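Local coordinates for Ent-copalyl diphosphate synthase (Streptomyces platensis, PDB 5BP8), which is a mostly helical protein of the terpene cyclase class, part of whose chain is related to the C-terminal domain of squalene-hopene cyclases, at residues Ser255-Glu263 and Gly296-Pro304; Ala282-Leu292 and Val313-His324. All coordinates share one frame; numbering follows the deposited sequence.

Contact 1: residues Ser255-Glu263 and Gly296-Pro304; sequences SITPIVYFE and GIAAAPGLP
The carbonyl oxygen of Ala299 is gripped by two successive backbone amides at the start of helix 260-274. Phe262 N makes the straighter bond, 3.1 Å to Ala299 O with an N-H...O angle of 167°, while Tyr261 N reaches Ala299 O at 2.9 Å but at only 121°, a weak bond. Both donors lie in the first turn, following Ile259 at the N-cap, where no preceding turn can supply acceptors; the positive end of the helix would be expected to polarise this carbonyl. Beside them, the Tyr261 side chain leans onto the loop. With CG anti to the carbonyl carbon (chi1 -59°), the ring is set beside the loop, where Ile297 CD1 lies over one face, 3.7 Å from the centroid of the Tyr261 ring, in a CH-pi contact; Val260 CG1 sits off-centre over the opposite face. Ala298 O meets the ring edge in plane, 3.4 Å from Tyr261 CD2. Pro301 crosses Tyr261 at about a right angle, its CD 3.5 Å from Tyr261 CE2, and the same Pro301 CD lies 3.8 Å from Val260 CG1. Further out, Ala300 CB presses against Pro258 O at 3.4 Å, and this buried oxygen has no hydrogen-bonding partner in the model. The type II turn Ala300-Leu303, with Gly302 at its third position, carries Leu303 CD1 to within 4.4 Å of Ile256 CD1. Pro301 O is hydrogen-bonded in turn to His213 NE2. A connecting loop thus lends a carbonyl to a helix N terminus in a helical cyclase fold, consistent with the double alpha-barrel architecture of class II diterpene cyclases.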
ATOM      1  N   SER A 255       6.030   1.550  -5.742  1.00 14.76           N
ATOM      2  CA  SER A 255       6.952   1.402  -4.606  1.00 14.82           C
ATOM      3  C   SER A 255       7.031  -0.038  -4.067  1.00 15.23           C
ATOM      4  O   SER A 255       7.911  -0.371  -3.267  1.00 14.68           O
ATOM      5  CB  SER A 255       6.553   2.364  -3.483  1.00 15.58           C
ATOM      6  OG  SER A 255       5.334   1.967  -2.853  1.00 16.36           O
ATOM      7  N   ILE A 256       6.080  -0.870  -4.492  1.00 16.12           N
ATOM      8  CA  ILE A 256       6.014  -2.261  -4.085  1.00 16.88           C
ATOM      9  C   ILE A 256       5.544  -3.088  -5.266  1.00 16.35           C
ATOM     10  O   ILE A 256       4.513  -2.770  -5.884  1.00 15.59           O
ATOM     11  CB  ILE A 256       5.122  -2.460  -2.823  1.00 17.45           C
ATOM     12  CG1 ILE A 256       5.130  -3.925  -2.385  1.00 19.19           C
ATOM     13  CG2 ILE A 256       3.724  -1.935  -3.036  1.00 18.16           C
ATOM     14  CD1 ILE A 256       4.494  -4.150  -1.022  1.00 21.00           C
ATOM     15  N   THR A 257       6.370  -4.063  -5.648  1.00 16.98           N
ATOM     16  CA  THR A 257       6.038  -5.003  -6.721  1.00 16.56           C
ATOM     17  C   THR A 257       7.021  -6.159  -6.665  1.00 17.43           C
ATOM     18  O   THR A 257       8.204  -5.945  -6.458  1.00 17.44           O
ATOM     19  CB  THR A 257       6.018  -4.343  -8.107  1.00 16.83           C
ATOM     20  OG1 THR A 257       5.527  -5.277  -9.087  1.00 17.27           O
ATOM     21  CG2 THR A 257       7.405  -3.810  -8.503  1.00 16.93           C
ATOM     22  N   PRO A 258       6.527  -7.405  -6.778  1.00 17.70           N
ATOM     23  CA  PRO A 258       5.149  -7.850  -6.884  1.00 17.77           C
ATOM     24  C   PRO A 258       4.380  -7.735  -5.571  1.00 16.98           C
ATOM     25  O   PRO A 258       4.978  -7.526  -4.491  1.00 16.50           O
ATOM     26  CB  PRO A 258       5.265  -9.357  -7.246  1.00 19.14           C
ATOM     27  CG  PRO A 258       6.693  -9.703  -7.183  1.00 19.33           C
ATOM     28  CD  PRO A 258       7.500  -8.522  -6.747  1.00 18.45           C
ATOM     29  N   ILE A 259       3.074  -7.901  -5.689  1.00 17.03           N
ATOM     30  CA  ILE A 259       2.150  -8.029  -4.558  1.00 17.26           C
ATOM     31  C   ILE A 259       1.253  -9.278  -4.727  1.00 18.51           C
ATOM     32  O   ILE A 259       0.121  -9.329  -4.250  1.00 18.35           O
ATOM     33  CB  ILE A 259       1.257  -6.786  -4.406  1.00 17.52           C
ATOM     34  CG1 ILE A 259       0.435  -6.496  -5.672  1.00 18.09           C
ATOM     35  CG2 ILE A 259       2.077  -5.584  -3.986  1.00 17.91           C
ATOM     36  CD1 ILE A 259      -0.771  -5.642  -5.378  1.00 18.23           C
ATOM     37  N   VAL A 260       1.772 -10.269  -5.439  1.00 18.59           N
ATOM     38  CA  VAL A 260       0.961 -11.409  -5.926  1.00 19.15           C
ATOM     39  C   VAL A 260       0.043 -12.065  -4.872  1.00 19.50           C
ATOM     40  O   VAL A 260      -1.143 -12.250  -5.123  1.00 18.97           O
ATOM     41  CB  VAL A 260       1.865 -12.430  -6.649  1.00 20.70           C
ATOM     42  CG1 VAL A 260       2.958 -13.000  -5.761  1.00 20.85           C
ATOM     43  CG2 VAL A 260       1.048 -13.545  -7.276  1.00 22.72           C
ATOM     44  N   TYR A 261       0.556 -12.417  -3.712  1.00 19.14           N
ATOM     45  CA  TYR A 261      -0.299 -13.101  -2.712  1.00 19.10           C
ATOM     46  C   TYR A 261      -1.374 -12.210  -2.111  1.00 19.72           C
ATOM     47  O   TYR A 261      -2.543 -12.621  -1.962  1.00 19.44           O
ATOM     48  CB  TYR A 261       0.560 -13.684  -1.611  1.00 19.78           C
ATOM     49  CG  TYR A 261       1.615 -14.700  -2.058  1.00 20.00           C
ATOM     50  CD1 TYR A 261       1.352 -15.626  -3.080  1.00 21.51           C
ATOM     51  CD2 TYR A 261       2.838 -14.796  -1.405  1.00 19.94           C
ATOM     52  CE1 TYR A 261       2.288 -16.576  -3.445  1.00 21.16           C
ATOM     53  CE2 TYR A 261       3.776 -15.734  -1.771  1.00 20.66           C
ATOM     54  CZ  TYR A 261       3.490 -16.642  -2.770  1.00 21.06           C
ATOM     55  OH  TYR A 261       4.435 -17.589  -3.136  1.00 22.52           O
ATOM     56  N   PHE A 262      -1.006 -10.976  -1.765  1.00 18.65           N
ATOM     57  CA  PHE A 262      -1.987  -9.960  -1.376  1.00 19.71           C
ATOM     58  C   PHE A 262      -3.094  -9.835  -2.437  1.00 18.78           C
ATOM     59  O   PHE A 262      -4.293  -9.917  -2.131  1.00 18.82           O
ATOM     60  CB  PHE A 262      -1.220  -8.637  -1.128  1.00 20.99           C
ATOM     61  CG  PHE A 262      -2.071  -7.390  -1.115  1.00 22.32           C
ATOM     62  CD1 PHE A 262      -3.238  -7.299  -0.373  1.00 24.98           C
ATOM     63  CD2 PHE A 262      -1.661  -6.273  -1.772  1.00 26.39           C
ATOM     64  CE1 PHE A 262      -3.995  -6.116  -0.346  1.00 25.24           C
ATOM     65  CE2 PHE A 262      -2.410  -5.093  -1.744  1.00 26.56           C
ATOM     66  CZ  PHE A 262      -3.583  -5.022  -1.031  1.00 25.67           C
ATOM     67  N   GLU A 263      -2.708  -9.660  -3.693  1.00 17.94           N
ATOM     68  CA  GLU A 263      -3.721  -9.477  -4.736  1.00 18.38           C
ATOM     69  C   GLU A 263      -4.605 -10.732  -4.900  1.00 18.60           C
ATOM     70  O   GLU A 263      -5.845 -10.621  -4.973  1.00 20.01           O
ATOM     71  CB  GLU A 263      -3.056  -9.116  -6.063  1.00 18.96           C
ATOM     72  CG  GLU A 263      -4.051  -9.075  -7.217  1.00 19.99           C
ATOM     73  CD  GLU A 263      -3.440  -8.472  -8.452  1.00 20.72           C
ATOM     74  OE1 GLU A 263      -3.377  -9.201  -9.452  1.00 22.11           O
ATOM     75  OE2 GLU A 263      -3.057  -7.270  -8.415  1.00 19.91           O
ATOM     76  N   GLY A 296       3.340 -18.696   8.118  1.00 26.05           N
ATOM     77  CA  GLY A 296       2.387 -17.852   7.392  1.00 26.14           C
ATOM     78  C   GLY A 296       2.884 -17.524   5.994  1.00 23.69           C
ATOM     79  O   GLY A 296       3.543 -18.339   5.329  1.00 23.51           O
ATOM     80  N   ILE A 297       2.545 -16.320   5.530  1.00 22.60           N
ATOM     81  CA  ILE A 297       2.838 -15.908   4.157  1.00 20.44           C
ATOM     82  C   ILE A 297       2.939 -14.367   4.178  1.00 19.95           C
ATOM     83  O   ILE A 297       2.426 -13.734   5.094  1.00 19.43           O
ATOM     84  CB  ILE A 297       1.733 -16.375   3.183  1.00 20.67           C
ATOM     85  CG1 ILE A 297       2.185 -16.305   1.726  1.00 21.23           C
ATOM     86  CG2 ILE A 297       0.439 -15.576   3.357  1.00 21.61           C
ATOM     87  CD1 ILE A 297       1.213 -16.989   0.780  1.00 21.91           C
ATOM     88  N   ALA A 298       3.648 -13.820   3.196  1.00 18.58           N
ATOM     89  CA  ALA A 298       3.799 -12.379   2.994  1.00 19.21           C
ATOM     90  C   ALA A 298       2.923 -11.905   1.855  1.00 18.91           C
ATOM     91  O   ALA A 298       2.225 -12.682   1.212  1.00 19.73           O
ATOM     92  CB  ALA A 298       5.252 -12.072   2.664  1.00 19.90           C
ATOM     93  N   ALA A 299       3.017 -10.618   1.535  1.00 19.99           N
ATOM     94  CA  ALA A 299       2.295 -10.078   0.398  1.00 19.32           C
ATOM     95  C   ALA A 299       2.835 -10.628  -0.929  1.00 20.09           C
ATOM     96  O   ALA A 299       2.119 -10.664  -1.950  1.00 19.07           O
ATOM     97  CB  ALA A 299       2.381  -8.563   0.408  1.00 19.56           C
ATOM     98  N   ALA A 300       4.086 -11.060  -0.893  1.00 18.92           N
ATOM     99  CA  ALA A 300       4.778 -11.642  -2.039  1.00 19.45           C
ATOM    100  C   ALA A 300       6.059 -12.348  -1.591  1.00 20.21           C
ATOM    101  O   ALA A 300       6.588 -12.059  -0.509  1.00 19.92           O
ATOM    102  CB  ALA A 300       5.121 -10.569  -3.055  1.00 19.39           C
ATOM    103  N   PRO A 301       6.599 -13.244  -2.444  1.00 19.89           N
ATOM    104  CA  PRO A 301       7.893 -13.818  -2.058  1.00 21.22           C
ATOM    105  C   PRO A 301       8.963 -12.710  -1.954  1.00 21.71           C
ATOM    106  O   PRO A 301       8.977 -11.764  -2.767  1.00 22.19           O
ATOM    107  CB  PRO A 301       8.198 -14.821  -3.188  1.00 21.24           C
ATOM    108  CG  PRO A 301       6.894 -15.065  -3.895  1.00 20.74           C
ATOM    109  CD  PRO A 301       6.058 -13.822  -3.682  1.00 20.13           C
ATOM    110  N   GLY A 302       9.863 -12.840  -0.990  1.00 21.85           N
ATOM    111  CA  GLY A 302      10.904 -11.826  -0.772  1.00 22.19           C
ATOM    112  C   GLY A 302      10.625 -10.820   0.329  1.00 22.36           C
ATOM    113  O   GLY A 302      11.472  -9.962   0.622  1.00 22.28           O
ATOM    114  N   LEU A 303       9.437 -10.927   0.927  1.00 22.63           N
ATOM    115  CA  LEU A 303       9.016 -10.125   2.075  1.00 21.65           C
ATOM    116  C   LEU A 303       8.773 -11.043   3.304  1.00 22.33           C
ATOM    117  O   LEU A 303       8.550 -12.239   3.146  1.00 20.86           O
ATOM    118  CB  LEU A 303       7.734  -9.370   1.737  1.00 21.46           C
ATOM    119  CG  LEU A 303       7.848  -8.227   0.710  1.00 21.44           C
ATOM    120  CD1 LEU A 303       6.489  -7.832   0.195  1.00 21.54           C
ATOM    121  CD2 LEU A 303       8.533  -7.008   1.307  1.00 21.18           C
ATOM    122  N   PRO A 304       8.848 -10.492   4.520  1.00 22.31           N
ATOM    123  CA  PRO A 304       8.595 -11.318   5.705  1.00 22.17           C
ATOM    124  C   PRO A 304       7.117 -11.569   5.858  1.00 20.68           C
ATOM    125  O   PRO A 304       6.294 -10.740   5.452  1.00 19.86           O
ATOM    126  CB  PRO A 304       9.116 -10.448   6.871  1.00 23.91           C
ATOM    127  CG  PRO A 304       9.111  -9.055   6.361  1.00 22.91           C
ATOM    128  CD  PRO A 304       9.275  -9.124   4.878  1.00 23.70           C
TER

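Contact 2: residues Ala282-Leu292 and Val313-His324; sequences AALLDSLEAGL and VLFALAQHGRTH
Arg322 is extended from CG to NE (chi2 -157°), which lays its guanidinium along helix 282-291 beside Asp286 and Glu289, and Glu289, likewise extended beyond CG, comes to meet it. The contact is a helix-helix packing of the kind that builds alpha-barrel domains: the axes of 282-291 and 313-319 run in oblique, broadly antiparallel directions, 138° apart, and approach to 10.3 Å. The loop after the second helix adds a salt-bridge network along one side of the packing. Arg322 NH1 gives a nearly straight bond of 2.6 Å to Asp286 OD1, which lies in the guanidinium plane; a weak second bond to this oxygen comes from NH2. The same NH1 also reaches Glu289 OE1 at 3.0 Å, from well above that carboxylate's plane. Its other oxygen, Glu289 OE2, accepts from His324 NE2 at 2.6 Å on the anti side, with ring and carboxylate planes almost perpendicular. Glu289 is therefore fixed through both oxygens, while Leu285 CB sits over the centre of one guanidinium face, 3.5 Å from Arg322 CZ. Below this polar layer the leucines interlock. Leu317 CD2 presses against Leu285 O at 3.5 Å, Leu288 CD2 meets Val313 CG2 at 3.9 Å, and Leu292 CD2 touches Leu314 CD2 and Leu317 CD1 while lying over a face of the His324 ring. Leu285 CD2 packs on His320 CB, whose ring is held at both nitrogens: NE2 by Tyr278 OH, and ND1 by Ala316 O, in the ring plane at 2.8 Å.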
ATOM      1  N   ALA A 282      -7.751 -22.932 -10.519  1.00 38.34           N
ATOM      2  CA  ALA A 282      -6.853 -23.694  -9.671  1.00 37.37           C
ATOM      3  C   ALA A 282      -5.502 -23.018  -9.504  1.00 34.66           C
ATOM      4  O   ALA A 282      -4.888 -23.152  -8.458  1.00 32.50           O
ATOM      5  CB  ALA A 282      -6.658 -25.090 -10.247  1.00 38.14           C
ATOM      6  N   ALA A 283      -5.026 -22.333 -10.544  1.00 34.68           N
ATOM      7  CA  ALA A 283      -3.729 -21.695 -10.503  1.00 34.31           C
ATOM      8  C   ALA A 283      -3.635 -20.674  -9.367  1.00 32.04           C
ATOM      9  O   ALA A 283      -2.561 -20.530  -8.786  1.00 30.19           O
ATOM     10  CB  ALA A 283      -3.386 -21.030 -11.842  1.00 35.66           C
ATOM     11  N   LEU A 284      -4.726 -19.974  -9.044  1.00 29.72           N
ATOM     12  CA  LEU A 284      -4.666 -18.995  -7.948  1.00 29.27           C
ATOM     13  C   LEU A 284      -4.529 -19.720  -6.628  1.00 28.66           C
ATOM     14  O   LEU A 284      -3.725 -19.331  -5.786  1.00 27.75           O
ATOM     15  CB  LEU A 284      -5.893 -18.084  -7.890  1.00 30.00           C
ATOM     16  CG  LEU A 284      -6.081 -17.143  -9.078  1.00 30.27           C
ATOM     17  CD1 LEU A 284      -7.239 -16.208  -8.800  1.00 31.56           C
ATOM     18  CD2 LEU A 284      -4.807 -16.374  -9.400  1.00 29.75           C
ATOM     19  N   LEU A 285      -5.316 -20.784  -6.453  1.00 28.95           N
ATOM     20  CA  LEU A 285      -5.340 -21.486  -5.188  1.00 29.39           C
ATOM     21  C   LEU A 285      -4.025 -22.224  -5.011  1.00 29.12           C
ATOM     22  O   LEU A 285      -3.485 -22.267  -3.900  1.00 29.09           O
ATOM     23  CB  LEU A 285      -6.536 -22.447  -5.101  1.00 31.07           C
ATOM     24  CG  LEU A 285      -7.926 -21.877  -5.398  1.00 31.78           C
ATOM     25  CD1 LEU A 285      -9.009 -22.946  -5.337  1.00 33.58           C
ATOM     26  CD2 LEU A 285      -8.263 -20.755  -4.443  1.00 33.37           C
ATOM     27  N   ASP A 286      -3.486 -22.780  -6.098  1.00 28.78           N
ATOM     28  CA  ASP A 286      -2.158 -23.418  -6.040  1.00 29.36           C
ATOM     29  C   ASP A 286      -1.030 -22.469  -5.645  1.00 28.42           C
ATOM     30  O   ASP A 286      -0.152 -22.861  -4.864  1.00 27.74           O
ATOM     31  CB  ASP A 286      -1.781 -24.066  -7.372  1.00 30.59           C
ATOM     32  CG  ASP A 286      -2.661 -25.251  -7.732  1.00 31.49           C
ATOM     33  OD1 ASP A 286      -3.330 -25.838  -6.859  1.00 30.91           O
ATOM     34  OD2 ASP A 286      -2.656 -25.586  -8.926  1.00 33.59           O
ATOM     35  N   SER A 287      -1.032 -21.257  -6.215  1.00 26.09           N
ATOM     36  CA  SER A 287      -0.039 -20.199  -5.871  1.00 26.08           C
ATOM     37  C   SER A 287      -0.087 -19.912  -4.380  1.00 24.63           C
ATOM     38  O   SER A 287       0.930 -19.895  -3.702  1.00 25.50           O
ATOM     39  CB  SER A 287      -0.340 -18.899  -6.638  1.00 25.91           C
ATOM     40  OG  SER A 287       0.422 -17.804  -6.149  1.00 23.90           O
ATOM     41  N   LEU A 288      -1.285 -19.691  -3.865  1.00 25.23           N
ATOM     42  CA  LEU A 288      -1.432 -19.382  -2.449  1.00 24.69           C
ATOM     43  C   LEU A 288      -1.001 -20.536  -1.557  1.00 26.72           C
ATOM     44  O   LEU A 288      -0.286 -20.327  -0.588  1.00 25.23           O
ATOM     45  CB  LEU A 288      -2.862 -18.978  -2.131  1.00 24.44           C
ATOM     46  CG  LEU A 288      -3.334 -17.627  -2.687  1.00 24.05           C
ATOM     47  CD1 LEU A 288      -4.718 -17.353  -2.141  1.00 24.91           C
ATOM     48  CD2 LEU A 288      -2.379 -16.488  -2.320  1.00 23.94           C
ATOM     49  N   GLU A 289      -1.423 -21.763  -1.871  1.00 27.17           N
ATOM     50  CA  GLU A 289      -0.983 -22.919  -1.066  1.00 29.76           C
ATOM     51  C   GLU A 289       0.525 -23.141  -1.052  1.00 29.69           C
ATOM     52  O   GLU A 289       1.112 -23.459  -0.005  1.00 31.20           O
ATOM     53  CB  GLU A 289      -1.685 -24.202  -1.539  1.00 31.87           C
ATOM     54  CG  GLU A 289      -2.984 -24.429  -0.835  1.00 33.40           C
ATOM     55  CD  GLU A 289      -3.611 -25.785  -1.144  1.00 34.51           C
ATOM     56  OE1 GLU A 289      -3.335 -26.380  -2.220  1.00 32.75           O
ATOM     57  OE2 GLU A 289      -4.392 -26.225  -0.290  1.00 35.01           O
ATOM     58  N   ALA A 290       1.155 -22.986  -2.207  1.00 29.08           N
ATOM     59  CA  ALA A 290       2.591 -23.117  -2.313  1.00 30.01           C
ATOM     60  C   ALA A 290       3.286 -22.058  -1.486  1.00 30.42           C
ATOM     61  O   ALA A 290       4.346 -22.309  -0.959  1.00 31.69           O
ATOM     62  CB  ALA A 290       3.043 -23.012  -3.762  1.00 31.23           C
ATOM     63  N   GLY A 291       2.700 -20.870  -1.372  1.00 27.35           N
ATOM     64  CA  GLY A 291       3.357 -19.805  -0.653  1.00 26.49           C
ATOM     65  C   GLY A 291       3.206 -19.913   0.852  1.00 25.72           C
ATOM     66  O   GLY A 291       4.039 -19.429   1.595  1.00 26.15           O
ATOM     67  N   LEU A 292       2.121 -20.521   1.291  1.00 26.33           N
ATOM     68  CA  LEU A 292       1.804 -20.632   2.701  1.00 28.02           C
ATOM     69  C   LEU A 292       2.728 -21.611   3.423  1.00 30.14           C
ATOM     70  O   LEU A 292       2.958 -22.706   2.937  1.00 32.82           O
ATOM     71  CB  LEU A 292       0.351 -21.068   2.820  1.00 29.20           C
ATOM     72  CG  LEU A 292      -0.298 -21.084   4.189  1.00 30.94           C
ATOM     73  CD1 LEU A 292      -0.220 -19.718   4.871  1.00 31.00           C
ATOM     74  CD2 LEU A 292      -1.733 -21.522   3.984  1.00 31.66           C
ATOM     75  N   VAL A 313      -5.148 -14.978   3.245  1.00 21.47           N
ATOM     76  CA  VAL A 313      -4.842 -16.102   2.399  1.00 22.19           C
ATOM     77  C   VAL A 313      -5.523 -17.376   2.919  1.00 23.25           C
ATOM     78  O   VAL A 313      -6.111 -18.115   2.128  1.00 23.67           O
ATOM     79  CB  VAL A 313      -3.323 -16.280   2.221  1.00 22.30           C
ATOM     80  CG1 VAL A 313      -2.993 -17.657   1.664  1.00 22.83           C
ATOM     81  CG2 VAL A 313      -2.783 -15.213   1.298  1.00 22.12           C
ATOM     82  N   LEU A 314      -5.484 -17.593   4.228  1.00 23.31           N
ATOM     83  CA  LEU A 314      -6.175 -18.740   4.841  1.00 24.88           C
ATOM     84  C   LEU A 314      -7.673 -18.676   4.582  1.00 26.03           C
ATOM     85  O   LEU A 314      -8.280 -19.675   4.213  1.00 26.32           O
ATOM     86  CB  LEU A 314      -5.909 -18.800   6.333  1.00 25.11           C
ATOM     87  CG  LEU A 314      -4.510 -19.270   6.737  1.00 25.27           C
ATOM     88  CD1 LEU A 314      -4.184 -18.886   8.170  1.00 25.29           C
ATOM     89  CD2 LEU A 314      -4.420 -20.790   6.547  1.00 26.46           C
ATOM     90  N   PHE A 315      -8.251 -17.494   4.748  1.00 24.74           N
ATOM     91  CA  PHE A 315      -9.667 -17.253   4.506  1.00 25.46           C
ATOM     92  C   PHE A 315      -9.999 -17.480   3.039  1.00 25.22           C
ATOM     93  O   PHE A 315     -10.983 -18.152   2.704  1.00 24.87           O
ATOM     94  CB  PHE A 315     -10.016 -15.811   4.977  1.00 24.84           C
ATOM     95  CG  PHE A 315     -11.487 -15.442   4.949  1.00 26.02           C
ATOM     96  CD1 PHE A 315     -12.485 -16.305   5.396  1.00 25.91           C
ATOM     97  CD2 PHE A 315     -11.870 -14.143   4.558  1.00 25.97           C
ATOM     98  CE1 PHE A 315     -13.815 -15.906   5.365  1.00 26.39           C
ATOM     99  CE2 PHE A 315     -13.185 -13.740   4.549  1.00 25.51           C
ATOM    100  CZ  PHE A 315     -14.169 -14.621   4.963  1.00 26.58           C
ATOM    101  N   ALA A 316      -9.172 -16.960   2.142  1.00 24.50           N
ATOM    102  CA  ALA A 316      -9.406 -17.135   0.719  1.00 25.23           C
ATOM    103  C   ALA A 316      -9.378 -18.608   0.301  1.00 26.51           C
ATOM    104  O   ALA A 316     -10.259 -19.068  -0.449  1.00 27.37           O
ATOM    105  CB  ALA A 316      -8.365 -16.366  -0.081  1.00 24.63           C
ATOM    106  N   LEU A 317      -8.362 -19.325   0.778  1.00 25.23           N
ATOM    107  CA  LEU A 317      -8.225 -20.741   0.469  1.00 26.44           C
ATOM    108  C   LEU A 317      -9.425 -21.517   0.995  1.00 27.22           C
ATOM    109  O   LEU A 317     -10.040 -22.300   0.237  1.00 29.00           O
ATOM    110  CB  LEU A 317      -6.915 -21.309   1.002  1.00 25.30           C
ATOM    111  CG  LEU A 317      -5.658 -20.917   0.222  1.00 25.40           C
ATOM    112  CD1 LEU A 317      -4.421 -21.236   1.044  1.00 24.96           C
ATOM    113  CD2 LEU A 317      -5.596 -21.577  -1.150  1.00 25.95           C
ATOM    114  N   ALA A 318      -9.784 -21.277   2.250  1.00 26.82           N
ATOM    115  CA  ALA A 318     -10.876 -22.013   2.889  1.00 29.04           C
ATOM    116  C   ALA A 318     -12.230 -21.742   2.259  1.00 30.92           C
ATOM    117  O   ALA A 318     -13.071 -22.646   2.147  1.00 31.12           O
ATOM    118  CB  ALA A 318     -10.894 -21.744   4.382  1.00 29.19           C
ATOM    119  N   GLN A 319     -12.460 -20.511   1.820  1.00 29.45           N
ATOM    120  CA  GLN A 319     -13.694 -20.198   1.112  1.00 30.06           C
ATOM    121  C   GLN A 319     -13.793 -20.853  -0.257  1.00 30.35           C
ATOM    122  O   GLN A 319     -14.883 -20.907  -0.838  1.00 31.80           O
ATOM    123  CB  GLN A 319     -13.897 -18.687   0.962  1.00 27.55           C
ATOM    124  CG  GLN A 319     -14.145 -17.993   2.269  1.00 26.61           C
ATOM    125  CD  GLN A 319     -14.606 -16.568   2.092  1.00 27.38           C
ATOM    126  OE1 GLN A 319     -15.788 -16.282   2.228  1.00 27.48           O
ATOM    127  NE2 GLN A 319     -13.667 -15.658   1.787  1.00 26.11           N
ATOM    128  N   HIS A 320     -12.680 -21.310  -0.795  1.00 29.30           N
ATOM    129  CA  HIS A 320     -12.687 -21.921  -2.111  1.00 30.98           C
ATOM    130  C   HIS A 320     -12.278 -23.395  -2.072  1.00 31.20           C
ATOM    131  O   HIS A 320     -11.715 -23.914  -3.022  1.00 32.16           O
ATOM    132  CB  HIS A 320     -11.823 -21.100  -3.059  1.00 29.40           C
ATOM    133  CG  HIS A 320     -12.378 -19.736  -3.299  1.00 29.07           C
ATOM    134  ND1 HIS A 320     -12.070 -18.659  -2.501  1.00 27.82           N
ATOM    135  CD2 HIS A 320     -13.264 -19.284  -4.210  1.00 29.36           C
ATOM    136  CE1 HIS A 320     -12.730 -17.601  -2.919  1.00 28.19           C
ATOM    137  NE2 HIS A 320     -13.466 -17.953  -3.952  1.00 29.45           N
ATOM    138  N   GLY A 321     -12.565 -24.042  -0.950  1.00 33.33           N
ATOM    139  CA  GLY A 321     -12.471 -25.497  -0.840  1.00 36.10           C
ATOM    140  C   GLY A 321     -11.141 -26.056  -0.380  1.00 37.12           C
ATOM    141  O   GLY A 321     -10.935 -27.270  -0.459  1.00 36.26           O
ATOM    142  N   ARG A 322     -10.229 -25.197   0.089  1.00 34.69           N
ATOM    143  CA  ARG A 322      -8.911 -25.647   0.544  1.00 32.89           C
ATOM    144  C   ARG A 322      -8.668 -25.169   1.956  1.00 34.50           C
ATOM    145  O   ARG A 322      -8.039 -24.121   2.187  1.00 33.86           O
ATOM    146  CB  ARG A 322      -7.807 -25.189  -0.400  1.00 33.31           C
ATOM    147  CG  ARG A 322      -8.008 -25.697  -1.814  1.00 32.73           C
ATOM    148  CD  ARG A 322      -6.734 -25.755  -2.610  1.00 33.46           C
ATOM    149  NE  ARG A 322      -7.051 -25.944  -4.021  1.00 33.80           N
ATOM    150  CZ  ARG A 322      -6.158 -25.924  -5.007  1.00 34.28           C
ATOM    151  NH1 ARG A 322      -4.861 -25.774  -4.772  1.00 34.02           N
ATOM    152  NH2 ARG A 322      -6.570 -26.068  -6.248  1.00 36.60           N
ATOM    153  N   THR A 323      -9.198 -25.930   2.911  1.00 33.14           N
ATOM    154  CA  THR A 323      -9.158 -25.553   4.309  1.00 33.94           C
ATOM    155  C   THR A 323      -7.872 -26.002   4.986  1.00 35.02           C
ATOM    156  O   THR A 323      -7.517 -27.180   4.952  1.00 36.00           O
ATOM    157  CB  THR A 323     -10.368 -26.123   5.065  1.00 35.51           C
ATOM    158  OG1 THR A 323     -11.563 -25.605   4.484  1.00 40.01           O
ATOM    159  CG2 THR A 323     -10.338 -25.725   6.521  1.00 35.57           C
ATOM    160  N   HIS A 324      -7.164 -25.059   5.594  1.00 32.72           N
ATOM    161  CA  HIS A 324      -5.948 -25.354   6.338  1.00 33.45           C
ATOM    162  C   HIS A 324      -6.139 -24.825   7.729  1.00 33.50           C
ATOM    163  O   HIS A 324      -6.618 -23.694   7.891  1.00 32.31           O
ATOM    164  CB  HIS A 324      -4.732 -24.644   5.727  1.00 35.64           C
ATOM    165  CG  HIS A 324      -4.414 -25.091   4.342  1.00 37.73           C
ATOM    166  ND1 HIS A 324      -3.434 -26.014   4.065  1.00 43.76           N
ATOM    167  CD2 HIS A 324      -4.980 -24.775   3.158  1.00 39.81           C
ATOM    168  CE1 HIS A 324      -3.391 -26.230   2.763  1.00 42.39           C
ATOM    169  NE2 HIS A 324      -4.320 -25.487   2.191  1.00 41.31           N
TER

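Along the chain the four segments come in the order 255-263, 282-292, 296-304 and 313-324, so the two contacts alternate and cross, neither nesting in the other. Contact 1 closes a loop of 32 residues that contains helix 282-291; contact 2 closes one of 20 residues that contains the connecting loop 296-304. Their centres lie about 15 Å apart, yet they meet directly: Tyr261 OH packs 3.5 Å from Gly291 CA, and Ile297 CD1 lies equally close to Gly291 C. The end of helix 282-291 is thus shared. Together the contacts tie the start of helix 260-274, helix 282-291, helix 307-319 and the loop joining the last two into one unit.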